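Local coordinates for protein enoyl-CoA hydratase (Mycobacterium tuberculosis, PDB 5KJP) that probably hydrates 2-enoyl-CoA thioesters to 3-hydroxyacyl-CoA in fatty acid metabolism, as a member of the crotonase superfamily, at residues L60-L65 with K203-G208; T102-A107 with L210-T215; E20-I25 with A196-A201. All coordinates share one frame; numbering follows the deposited sequence.

Contact 1 (L60-L65 with K203-G208); sequences LSVAIL and KITANG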
loop_
_atom_site.group_PDB
_atom_site.type_symbol
_atom_site.label_atom_id
_atom_site.label_comp_id
_atom_site.label_asym_id
_atom_site.label_seq_id
_atom_site.Cartn_x
_atom_site.Cartn_y
_atom_site.Cartn_z
ATOM N N LEU A 60 -32.265 -0.806 1.893
ATOM C CA LEU A 60 -31.050 -0.404 2.592
ATOM C C LEU A 60 -29.893 -0.292 1.608
ATOM O O LEU A 60 -29.772 -1.101 0.685
ATOM C CB LEU A 60 -30.698 -1.397 3.701
ATOM C CG LEU A 60 -31.642 -1.461 4.907
ATOM C CD1 LEU A 60 -31.211 -2.567 5.877
ATOM C CD2 LEU A 60 -31.698 -0.110 5.615
ATOM N N SER A 61 -29.043 0.707 1.814
ATOM C CA SER A 61 -27.915 0.943 0.917
ATOM C C SER A 61 -26.568 0.818 1.627
ATOM O O SER A 61 -25.608 0.299 1.061
ATOM C CB SER A 61 -28.031 2.325 0.272
ATOM O OG SER A 61 -29.161 2.389 -0.592
ATOM N N VAL A 62 -26.504 1.300 2.864
ATOM C CA VAL A 62 -25.254 1.381 3.616
ATOM C C VAL A 62 -25.521 1.042 5.080
ATOM O O VAL A 62 -26.604 1.326 5.597
ATOM C CB VAL A 62 -24.617 2.804 3.516
ATOM C CG1 VAL A 62 -23.386 2.934 4.419
ATOM C CG2 VAL A 62 -24.245 3.139 2.073
ATOM N N ALA A 63 -24.548 0.427 5.747
ATOM C CA ALA A 63 -24.642 0.224 7.188
ATOM C C ALA A 63 -23.523 0.951 7.933
ATOM O O ALA A 63 -22.439 1.180 7.389
ATOM C CB ALA A 63 -24.612 -1.248 7.523
ATOM N N ILE A 64 -23.809 1.313 9.178
ATOM C CA ILE A 64 -22.804 1.845 10.085
ATOM C C ILE A 64 -22.739 0.964 11.319
ATOM O O ILE A 64 -23.772 0.648 11.925
ATOM C CB ILE A 64 -23.112 3.293 10.512
ATOM C CG1 ILE A 64 -23.207 4.212 9.288
ATOM C CG2 ILE A 64 -22.066 3.792 11.510
ATOM C CD1 ILE A 64 -23.741 5.598 9.624
ATOM N N LEU A 65 -21.530 0.548 11.676
ATOM C CA LEU A 65 -21.320 -0.235 12.889
ATOM C C LEU A 65 -20.654 0.622 13.956
ATOM O O LEU A 65 -19.633 1.262 13.704
ATOM C CB LEU A 65 -20.468 -1.470 12.601
ATOM C CG LEU A 65 -19.997 -2.249 13.839
ATOM C CD1 LEU A 65 -21.192 -2.857 14.593
ATOM C CD2 LEU A 65 -18.996 -3.324 13.443
ATOM N N LYS A 203 -23.718 10.435 1.836
ATOM C CA LYS A 203 -23.062 10.737 0.569
ATOM C C LYS A 203 -23.072 9.504 -0.338
ATOM O O LYS A 203 -23.309 9.604 -1.544
ATOM C CB LYS A 203 -21.632 11.235 0.800
ATOM C CG LYS A 203 -21.575 12.632 1.419
ATOM C CD LYS A 203 -20.202 12.961 1.994
ATOM C CE LYS A 203 -19.189 13.258 0.898
ATOM N NZ LYS A 203 -19.631 14.332 -0.036
ATOM N N ILE A 204 -22.850 8.335 0.251
ATOM C CA ILE A 204 -22.829 7.098 -0.516
ATOM C C ILE A 204 -24.236 6.631 -0.927
ATOM O O ILE A 204 -24.435 6.160 -2.053
ATOM C CB ILE A 204 -22.111 5.993 0.276
ATOM C CG1 ILE A 204 -20.648 6.394 0.502
ATOM C CG2 ILE A 204 -22.177 4.680 -0.471
ATOM C CD1 ILE A 204 -19.917 5.515 1.518
ATOM N N THR A 205 -25.220 6.782 -0.041
ATOM C CA THR A 205 -26.584 6.373 -0.383
ATOM C C THR A 205 -27.189 7.263 -1.470
ATOM O O THR A 205 -28.157 6.879 -2.125
ATOM C CB THR A 205 -27.526 6.375 0.848
ATOM O OG1 THR A 205 -27.636 7.703 1.374
ATOM C CG2 THR A 205 -27.000 5.451 1.931
ATOM N N ALA A 206 -26.617 8.450 -1.667
ATOM C CA ALA A 206 -27.114 9.361 -2.691
ATOM C C ALA A 206 -26.654 8.929 -4.079
ATOM O O ALA A 206 -27.163 9.415 -5.088
ATOM C CB ALA A 206 -26.662 10.791 -2.408
ATOM N N ASN A 207 -25.682 8.022 -4.125
ATOM C CA ASN A 207 -25.136 7.575 -5.399
ATOM C C ASN A 207 -25.833 6.300 -5.869
ATOM O O ASN A 207 -26.581 5.691 -5.111
ATOM C CB ASN A 207 -23.622 7.388 -5.272
ATOM C CG ASN A 207 -22.905 8.714 -5.057
ATOM O OD1 ASN A 207 -23.415 9.765 -5.441
ATOM N ND2 ASN A 207 -21.732 8.674 -4.429
ATOM N N GLY A 208 -25.614 5.914 -7.124
ATOM C CA GLY A 208 -26.339 4.789 -7.701
ATOM C C GLY A 208 -26.044 3.494 -6.969
ATOM O O GLY A 208 -24.891 3.070 -6.912
HETATM O O HOH W 1 -28.458 4.412 -2.947
#
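V62, on strand 62-67, puts one methyl against two residues of helix 193-205. Its CG2 lies 3.6 Å from CG2 of I204 and equally near CG2 of T205, and in both pairs the side chains cross at about a right angle. The torsion of V62 explains the choice of branch: CG1 is anti to the backbone N (chi1 174°), which leaves CG2 beside that nitrogen and turned to the helix. In I204, CG2 is anti to the backbone N and CG1 beside it (chi1 -63°), which lets the short branch face V62.

T205 works with two unlike ends. Its CG2, beside the backbone N, rests on V62 and S61 together, meeting CB of S61 at 3.7 Å. Its OG1 stands between the backbone N and the carbonyl carbon (chi1 62°), from where it bonds back to the carbonyl oxygen of E202 within the helix. Threonine thus suits this place: the hydroxyl is satisfied locally and the methyl can serve the apolar contact. S61 divides its roles likewise, since CB packs on T205 and OG bonds to NE of R24.

A water bonds to S61 OG at 3.2 Å and can donate to T205 O, 2.6 Å away, or to N207 O, though more acceptors compete for it than it has protons.

The contact joins the beginning of a parallel strand of the crotonase-fold sheet to the last part of the helix covering it. Farther along the segment, N207 ND2 bonds to the L168 carbonyl of the second subunit. Direct contact across the two segments is thus made by carbon, with water bridging polar atoms, and the fit of the V62, I204 and T205 methyls, with S61 CB, probably does more than directed bonds to position the helix on the strand.

Contact 2 (T102-A107 with L210-T215); sequences TKPLIA and LAVVAT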
loop_
_atom_site.group_PDB
_atom_site.type_symbol
_atom_site.label_atom_id
_atom_site.label_comp_id
_atom_site.label_asym_id
_atom_site.label_seq_id
_atom_site.Cartn_x
_atom_site.Cartn_y
_atom_site.Cartn_z
ATOM N N THR A 102 -21.893 -7.335 1.354
ATOM C CA THR A 102 -21.815 -6.877 -0.026
ATOM C C THR A 102 -21.937 -5.357 -0.115
ATOM O O THR A 102 -21.166 -4.696 -0.811
ATOM C CB THR A 102 -22.907 -7.541 -0.864
ATOM O OG1 THR A 102 -22.694 -8.959 -0.855
ATOM C CG2 THR A 102 -22.896 -7.021 -2.302
ATOM N N LYS A 103 -22.906 -4.808 0.606
ATOM C CA LYS A 103 -23.122 -3.366 0.620
ATOM C C LYS A 103 -22.069 -2.678 1.500
ATOM O O LYS A 103 -21.440 -3.332 2.326
ATOM C CB LYS A 103 -24.543 -3.063 1.098
ATOM C CG LYS A 103 -25.605 -3.532 0.108
ATOM C CD LYS A 103 -27.023 -3.321 0.637
ATOM C CE LYS A 103 -28.045 -3.925 -0.312
ATOM N NZ LYS A 103 -29.406 -3.974 0.293
ATOM N N PRO A 104 -21.858 -1.361 1.313
ATOM C CA PRO A 104 -20.819 -0.680 2.098
ATOM C C PRO A 104 -21.108 -0.657 3.601
ATOM O O PRO A 104 -22.253 -0.521 4.046
ATOM C CB PRO A 104 -20.815 0.747 1.525
ATOM C CG PRO A 104 -21.421 0.619 0.171
ATOM C CD PRO A 104 -22.446 -0.473 0.294
ATOM N N LEU A 105 -20.039 -0.818 4.370
ATOM C CA LEU A 105 -20.100 -0.786 5.817
ATOM C C LEU A 105 -19.088 0.214 6.349
ATOM O O LEU A 105 -17.903 0.161 6.011
ATOM C CB LEU A 105 -19.830 -2.175 6.397
ATOM C CG LEU A 105 -19.735 -2.272 7.918
ATOM C CD1 LEU A 105 -21.061 -1.897 8.594
ATOM C CD2 LEU A 105 -19.285 -3.676 8.308
ATOM N N ILE A 106 -19.568 1.121 7.186
ATOM C CA ILE A 106 -18.719 2.107 7.842
ATOM C C ILE A 106 -18.626 1.788 9.330
ATOM O O ILE A 106 -19.652 1.576 9.976
ATOM C CB ILE A 106 -19.283 3.536 7.672
ATOM C CG1 ILE A 106 -19.417 3.892 6.190
ATOM C CG2 ILE A 106 -18.414 4.555 8.416
ATOM C CD1 ILE A 106 -20.441 4.991 5.921
ATOM N N ALA A 107 -17.412 1.747 9.874
ATOM C CA ALA A 107 -17.262 1.626 11.321
ATOM C C ALA A 107 -17.119 3.010 11.954
ATOM O O ALA A 107 -16.267 3.799 11.541
ATOM C CB ALA A 107 -16.059 0.742 11.668
ATOM N N LEU A 210 -26.561 0.242 -7.524
ATOM C CA LEU A 210 -25.887 -0.814 -8.282
ATOM C C LEU A 210 -24.433 -0.449 -8.561
ATOM O O LEU A 210 -23.549 -1.302 -8.520
ATOM C CB LEU A 210 -26.614 -1.090 -9.600
ATOM C CG LEU A 210 -28.072 -1.530 -9.465
ATOM C CD1 LEU A 210 -28.742 -1.587 -10.836
ATOM C CD2 LEU A 210 -28.159 -2.879 -8.745
ATOM N N ALA A 211 -24.196 0.825 -8.852
ATOM C CA ALA A 211 -22.852 1.294 -9.167
ATOM C C ALA A 211 -21.968 1.269 -7.923
ATOM O O ALA A 211 -20.802 0.892 -7.989
ATOM C CB ALA A 211 -22.903 2.698 -9.771
ATOM N N VAL A 212 -22.538 1.656 -6.785
ATOM C CA VAL A 212 -21.812 1.629 -5.518
ATOM C C VAL A 212 -21.405 0.200 -5.146
ATOM O O VAL A 212 -20.249 -0.058 -4.793
ATOM C CB VAL A 212 -22.663 2.257 -4.386
ATOM C CG1 VAL A 212 -22.120 1.877 -3.017
ATOM C CG2 VAL A 212 -22.727 3.783 -4.549
ATOM N N VAL A 213 -22.343 -0.734 -5.259
ATOM C CA VAL A 213 -22.062 -2.116 -4.886
ATOM C C VAL A 213 -21.052 -2.722 -5.855
ATOM O O VAL A 213 -20.134 -3.432 -5.435
ATOM C CB VAL A 213 -23.348 -2.968 -4.841
ATOM C CG1 VAL A 213 -23.032 -4.455 -4.971
ATOM C CG2 VAL A 213 -24.121 -2.683 -3.552
ATOM N N ALA A 214 -21.200 -2.419 -7.144
ATOM C CA ALA A 214 -20.265 -2.919 -8.151
ATOM C C ALA A 214 -18.872 -2.352 -7.939
ATOM O O ALA A 214 -17.874 -3.037 -8.155
ATOM C CB ALA A 214 -20.753 -2.585 -9.554
ATOM N N THR A 215 -18.810 -1.094 -7.520
ATOM C CA THR A 215 -17.532 -0.433 -7.289
ATOM C C THR A 215 -16.797 -1.105 -6.132
ATOM O O THR A 215 -15.603 -1.406 -6.228
ATOM C CB THR A 215 -17.725 1.066 -7.005
ATOM O OG1 THR A 215 -18.174 1.715 -8.204
ATOM C CG2 THR A 215 -16.414 1.704 -6.566
HETATM O O HOH W 2 -19.777 -5.157 -3.128
#
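V213 spreads its two methyls over neighbouring residues because CG1 is anti to the backbone N (chi1 159°) and CG2 lies beside it. CG1 reaches T102 CG2 at 3.7 Å, and CG2 lies 4.0 Å from K103 CG. V212, turned in nearly the same way, directs its own CG1 to the ring of P104, whose CG it meets at 3.5 Å. That is a tight fit for two carbons, with the valine and proline side chains at about a right angle.

Each residue suits its place. P104 offers the CG corner of a rigid, apolar ring just before strand 105-109. K103 touches V213 through CG, early in an extended chain that carries NZ away to the carbonyl oxygens of L54 and L60. T102 packs through its methyl, while a water donates to T102 O at 2.7 Å and to V213 O at 2.9 Å.

The loop leading into a central strand of the crotonase-fold sheet is thereby laid against helix 209-221, and L168 of the second subunit packs on both P104 and V212. Dispersion between aliphatic carbons carries the contact, tightest at the buried P104-V212 pair, and one shared water links the backbones.

Contact 3 (E20-I25 with A196-A201); sequences EQRDRI and AAIALA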
loop_
_atom_site.group_PDB
_atom_site.type_symbol
_atom_site.label_atom_id
_atom_site.label_comp_id
_atom_site.label_asym_id
_atom_site.label_seq_id
_atom_site.Cartn_x
_atom_site.Cartn_y
_atom_site.Cartn_z
ATOM N N GLU A 20 -31.098 0.072 14.024
ATOM C CA GLU A 20 -32.052 1.109 13.659
ATOM C C GLU A 20 -31.902 1.486 12.197
ATOM O O GLU A 20 -30.796 1.740 11.725
ATOM C CB GLU A 20 -31.866 2.353 14.526
ATOM C CG GLU A 20 -32.857 3.461 14.207
ATOM C CD GLU A 20 -32.442 4.807 14.772
ATOM O OE1 GLU A 20 -31.547 4.840 15.645
ATOM O OE2 GLU A 20 -33.017 5.831 14.340
ATOM N N GLN A 21 -33.017 1.522 11.477
ATOM C CA GLN A 21 -33.002 1.997 10.099
ATOM C C GLN A 21 -33.340 3.483 10.035
ATOM O O GLN A 21 -34.369 3.919 10.557
ATOM C CB GLN A 21 -33.988 1.204 9.240
ATOM C CG GLN A 21 -34.168 1.771 7.839
ATOM C CD GLN A 21 -34.904 0.822 6.913
ATOM O OE1 GLN A 21 -35.401 -0.222 7.342
ATOM N NE2 GLN A 21 -34.979 1.180 5.634
ATOM N N ARG A 22 -32.460 4.257 9.408
ATOM C CA ARG A 22 -32.740 5.653 9.103
ATOM C C ARG A 22 -32.656 5.824 7.602
ATOM O O ARG A 22 -31.562 5.843 7.036
ATOM C CB ARG A 22 -31.763 6.591 9.812
ATOM C CG ARG A 22 -31.826 6.489 11.322
ATOM C CD ARG A 22 -31.089 7.624 12.012
ATOM N NE ARG A 22 -30.848 7.309 13.418
ATOM C CZ ARG A 22 -30.032 7.994 14.212
ATOM N NH1 ARG A 22 -29.874 7.627 15.477
ATOM N NH2 ARG A 22 -29.374 9.044 13.743
ATOM N N ASP A 23 -33.818 5.930 6.967
ATOM C CA ASP A 23 -33.918 5.917 5.512
ATOM C C ASP A 23 -33.239 4.666 4.958
ATOM O O ASP A 23 -33.672 3.543 5.229
ATOM C CB ASP A 23 -33.306 7.184 4.909
ATOM C CG ASP A 23 -33.995 8.450 5.394
ATOM O OD1 ASP A 23 -35.243 8.453 5.492
ATOM O OD2 ASP A 23 -33.290 9.442 5.681
ATOM N N ARG A 24 -32.163 4.856 4.204
ATOM C CA ARG A 24 -31.492 3.732 3.562
ATOM C C ARG A 24 -30.221 3.322 4.307
ATOM O O ARG A 24 -29.404 2.555 3.789
ATOM C CB ARG A 24 -31.172 4.078 2.110
ATOM C CG ARG A 24 -32.384 4.584 1.330
ATOM C CD ARG A 24 -32.082 4.648 -0.152
ATOM N NE ARG A 24 -31.629 3.349 -0.635
ATOM C CZ ARG A 24 -32.443 2.377 -1.034
ATOM N NH1 ARG A 24 -33.758 2.562 -1.027
ATOM N NH2 ARG A 24 -31.940 1.221 -1.448
ATOM N N ILE A 25 -30.068 3.828 5.527
ATOM C CA ILE A 25 -28.892 3.526 6.334
ATOM C C ILE A 25 -29.258 2.626 7.508
ATOM O O ILE A 25 -30.190 2.916 8.264
ATOM C CB ILE A 25 -28.223 4.813 6.860
ATOM C CG1 ILE A 25 -27.702 5.649 5.691
ATOM C CG2 ILE A 25 -27.075 4.479 7.812
ATOM C CD1 ILE A 25 -27.527 7.117 6.025
ATOM N N ALA A 196 -20.648 11.923 12.115
ATOM C CA ALA A 196 -19.756 12.046 10.967
ATOM C C ALA A 196 -19.959 10.865 10.011
ATOM O O ALA A 196 -19.971 11.036 8.787
ATOM C CB ALA A 196 -18.301 12.133 11.416
ATOM N N ALA A 197 -20.128 9.674 10.577
ATOM C CA ALA A 197 -20.343 8.465 9.775
ATOM C C ALA A 197 -21.675 8.508 9.016
ATOM O O ALA A 197 -21.763 8.039 7.881
ATOM C CB ALA A 197 -20.274 7.221 10.662
ATOM N N ILE A 198 -22.712 9.066 9.636
ATOM C CA ILE A 198 -23.993 9.203 8.957
ATOM C C ILE A 198 -23.852 10.145 7.760
ATOM O O ILE A 198 -24.393 9.880 6.683
ATOM C CB ILE A 198 -25.095 9.705 9.920
ATOM C CG1 ILE A 198 -25.428 8.624 10.949
ATOM C CG2 ILE A 198 -26.357 10.095 9.152
ATOM C CD1 ILE A 198 -26.270 9.130 12.117
ATOM N N ALA A 199 -23.096 11.227 7.937
ATOM C CA ALA A 199 -22.838 12.151 6.833
ATOM C C ALA A 199 -22.147 11.431 5.678
ATOM O O ALA A 199 -22.518 11.606 4.514
ATOM C CB ALA A 199 -22.001 13.334 7.305
ATOM N N LEU A 200 -21.155 10.607 6.003
ATOM C CA LEU A 200 -20.463 9.806 4.994
ATOM C C LEU A 200 -21.408 8.815 4.318
ATOM O O LEU A 200 -21.422 8.697 3.092
ATOM C CB LEU A 200 -19.284 9.061 5.624
ATOM C CG LEU A 200 -18.400 8.183 4.742
ATOM C CD1 LEU A 200 -17.864 8.994 3.564
ATOM C CD2 LEU A 200 -17.256 7.604 5.577
ATOM N N ALA A 201 -22.201 8.112 5.125
ATOM C CA ALA A 201 -23.164 7.150 4.607
ATOM C C ALA A 201 -24.164 7.816 3.664
ATOM O O ALA A 201 -24.501 7.265 2.614
ATOM C CB ALA A 201 -23.897 6.458 5.755
#
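I25 and A201 make the closest apolar contact: I25 CD1 lies 3.7 Å from A201 CB, with CG1 of the same isoleucine only slightly farther off. The I25 side chain gets there because CG1 stands beside the backbone N (chi1 -64°), so that the arm extends across to the helix. CD1 also passes near the I198 carbonyl oxygen and, more loosely, CG2 of I198 at 4.5 Å. Alanine suits the spot, as its small side chain lets the long isoleucine arm come close to the helix backbone.

A mixed contact lies toward the surface, where NH2 of R22 comes within 3.5 Å of I198 CD1, the two side chains crossing at about a right angle. I198 therefore serves a buried neighbour with one part and a charged, exposed one with another.

Backbone bonds shape the segment that carries these side chains. R22 and I25 exchange both their N-H groups and carbonyls around a type II' turn, closing the beta-hairpin of strands 17-22 and 25-30 at the margin of the crotonase-fold sheet, against helix 193-205. D23 takes the turn position of positive phi (54°), where glycine is the commoner occupant.

Charged and polar bonds within the first strand and turn fix the side chains there. R22 forms a side-on salt bridge with E20, its NE reaching OE2 at 2.8 Å from above the carboxylate plane and its NH1 meeting OE1 at 3.3 Å on the syn side; the two bonds hold the guanidinium in place while NH2 reaches I198. From the strand before the turn, Q21 NE2 donates to D23 O at 2.7 Å, nearly in line with the carbonyl.

How the contacts relate
From the N terminus, the chain passes the hairpin of contact 3, the strand start of contact 1 and the loop before strand 105-109 of contact 2, then meets their partners in the same order along two successive helices. Contact 3 closes a loop of 170 residues, contact 1 one of 137 and contact 2 one of 102. Each pair crosses and none nests. Contacts 3 and 1 share helix 193-205, whereas contact 2 uses the following helix, 209-221. The sheet unites them: R24 bonds to S61, and A63 and L65 pair with I106. Together they tie neighbouring strands to consecutive helices, and all three reach the second subunit, contact 3 through L200 alone.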